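Side-chain contact in putative c-1-tetrahydrofolate synthase, cytoplasmic (Leishmania major, PDB 4A26), which probably interconverts one-carbon forms of tetrahydrofolate, as a homodimeric methylenetetrahydrofolate dehydrogenase and methenyltetrahydrofolate cyclohydrolase: residues Leu57-Ala62 with Met67-Val72. Sequence-based numbering, arbitrary orientation.
Sequences LKHKAA and MASFNV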
loop_
_atom_site.group_PDB
_atom_site.type_symbol
_atom_site.label_atom_id
_atom_site.label_comp_id
_atom_site.label_asym_id
_atom_site.label_seq_id
_atom_site.Cartn_x
_atom_site.Cartn_y
_atom_site.Cartn_z
ATOM N N LEU A 57 -1.398 24.023 18.313
ATOM C CA LEU A 57 -0.356 24.238 17.300
ATOM C C LEU A 57 -0.863 24.087 15.869
ATOM O O LEU A 57 -0.499 24.875 15.000
ATOM C CB LEU A 57 0.819 23.277 17.509
ATOM C CG LEU A 57 1.807 23.571 18.639
ATOM C CD1 LEU A 57 2.864 22.474 18.681
ATOM C CD2 LEU A 57 2.459 24.940 18.476
ATOM N N LYS A 58 -1.682 23.070 15.618
ATOM C CA LYS A 58 -2.266 22.877 14.290
ATOM C C LYS A 58 -3.183 24.043 13.941
ATOM O O LYS A 58 -3.135 24.553 12.825
ATOM C CB LYS A 58 -3.050 21.563 14.211
ATOM C CG LYS A 58 -2.195 20.308 14.282
ATOM C CD LYS A 58 -3.059 19.056 14.351
ATOM C CE LYS A 58 -2.230 17.822 14.669
ATOM N NZ LYS A 58 -3.027 16.560 14.573
ATOM N N HIS A 59 -4.004 24.466 14.901
ATOM C CA HIS A 59 -4.975 25.537 14.672
ATOM C C HIS A 59 -4.324 26.909 14.548
ATOM O O HIS A 59 -4.864 27.788 13.878
ATOM C CB HIS A 59 -6.057 25.548 15.764
ATOM C CG HIS A 59 -7.000 24.386 15.688
ATOM N ND1 HIS A 59 -7.519 23.925 14.496
ATOM C CD2 HIS A 59 -7.524 23.597 16.654
ATOM C CE1 HIS A 59 -8.317 22.898 14.730
ATOM N NE2 HIS A 59 -8.335 22.677 16.031
ATOM N N LYS A 60 -3.167 27.092 15.182
ATOM C CA LYS A 60 -2.402 28.335 15.037
ATOM C C LYS A 60 -1.804 28.407 13.628
ATOM O O LYS A 60 -1.902 29.434 12.958
ATOM C CB LYS A 60 -1.311 28.443 16.111
ATOM C CG LYS A 60 -0.953 29.889 16.505
ATOM C CD LYS A 60 -0.587 29.997 17.996
ATOM C CE LYS A 60 -0.587 31.445 18.508
ATOM N NZ LYS A 60 0.723 32.154 18.335
ATOM N N ALA A 61 -1.210 27.306 13.172
ATOM C CA ALA A 61 -0.708 27.214 11.802
ATOM C C ALA A 61 -1.825 27.495 10.795
ATOM O O ALA A 61 -1.618 28.210 9.815
ATOM C CB ALA A 61 -0.100 25.845 11.548
ATOM N N ALA A 62 -3.007 26.937 11.051
ATOM C CA ALA A 62 -4.180 27.171 10.208
ATOM C C ALA A 62 -4.615 28.639 10.222
ATOM O O ALA A 62 -5.109 29.152 9.221
ATOM C CB ALA A 62 -5.336 26.274 10.646
ATOM N N MET A 67 -6.966 29.995 7.114
ATOM C CA MET A 67 -7.990 28.960 7.086
ATOM C C MET A 67 -8.937 29.130 8.262
ATOM O O MET A 67 -8.585 29.745 9.270
ATOM C CB MET A 67 -7.354 27.571 7.155
ATOM C CG MET A 67 -6.670 27.147 5.879
ATOM S SD MET A 67 -5.933 25.509 6.004
ATOM C CE MET A 67 -5.338 25.290 4.325
ATOM N N ALA A 68 -10.140 28.580 8.127
ATOM C CA ALA A 68 -11.074 28.508 9.243
ATOM C C ALA A 68 -10.679 27.324 10.113
ATOM O O ALA A 68 -10.034 26.387 9.643
ATOM C CB ALA A 68 -12.503 28.358 8.746
ATOM N N SER A 69 -11.052 27.374 11.384
ATOM C CA SER A 69 -10.686 26.330 12.328
ATOM C C SER A 69 -11.932 25.855 13.060
ATOM O O SER A 69 -12.762 26.669 13.458
ATOM C CB SER A 69 -9.658 26.866 13.325
ATOM O OG SER A 69 -8.622 25.928 13.534
ATOM N N PHE A 70 -12.063 24.540 13.225
ATOM C CA PHE A 70 -13.218 23.963 13.902
ATOM C C PHE A 70 -12.787 22.960 14.959
ATOM O O PHE A 70 -12.494 21.809 14.647
ATOM C CB PHE A 70 -14.153 23.302 12.891
ATOM C CG PHE A 70 -14.774 24.267 11.929
ATOM C CD1 PHE A 70 -15.927 24.959 12.265
ATOM C CD2 PHE A 70 -14.198 24.491 10.685
ATOM C CE1 PHE A 70 -16.499 25.856 11.376
ATOM C CE2 PHE A 70 -14.764 25.383 9.793
ATOM C CZ PHE A 70 -15.914 26.067 10.139
ATOM N N ASN A 71 -12.747 23.407 16.213
ATOM C CA ASN A 71 -12.411 22.525 17.323
ATOM C C ASN A 71 -13.673 22.046 18.024
ATOM O O ASN A 71 -14.470 22.857 18.511
ATOM C CB ASN A 71 -11.485 23.222 18.325
ATOM C CG ASN A 71 -10.933 22.260 19.381
ATOM O OD1 ASN A 71 -10.746 21.062 19.120
ATOM N ND2 ASN A 71 -10.673 22.782 20.580
ATOM N N VAL A 72 -13.853 20.728 18.049
ATOM C CA VAL A 72 -14.925 20.090 18.794
ATOM C C VAL A 72 -14.305 19.389 19.998
ATOM O O VAL A 72 -13.460 18.508 19.831
ATOM C CB VAL A 72 -15.657 19.055 17.924
ATOM C CG1 VAL A 72 -16.734 18.346 18.726
ATOM C CG2 VAL A 72 -16.255 19.722 16.692
#
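Met67 meets Ala62 where the chain turns back from helix 49-64. Its backbone N donates a hydrogen bond to Ala62 O, at 2.9 Å between N and O. Met67 N sits nearly in line with the C=O bond of Ala62 (164°). Beside this bond, Met67 CB packs on Ala62 CB at 4.2 Å. The rest of the methionine then leads off as an extended chain and touches Leu286 of helix 279-297, which also covers Ala61.

Ser69 faces the helix. Its OG lies obliquely to the ring of His59, 2.5 Å from His59 ND1, a spacing that is doubtful in detail. With His59 CG anti to the carbonyl carbon (chi1 -70°), the ring extends toward the strand.

Phe70 points the other way, and its side chain touches Ala41 of strand 39-45. Asn71 faces the helix again. Its CB lies 3.9 Å from His59 NE2, and the two side chains cross at about a right angle. The amide and ring planes are 52° apart. His59 NE2 is hydrogen-bonded to Ser42 OG of strand 39-45, which probably helps to set the rotation of the ring. Asn71 OD1 makes a weak hydrogen bond to the same hydroxyl, so Ser42 links the two side chains.

The axes of helix 57-62 and strand 68-72 run nearly antiparallel and approach to 8.3 Å. Strand 68-74 pairs in parallel with strand 39-45, and the intervening helix packs back on it. This is a beta-alpha-beta crossover (strand 39-45, helix 49-64, strand 68-74) within the catalytic domain.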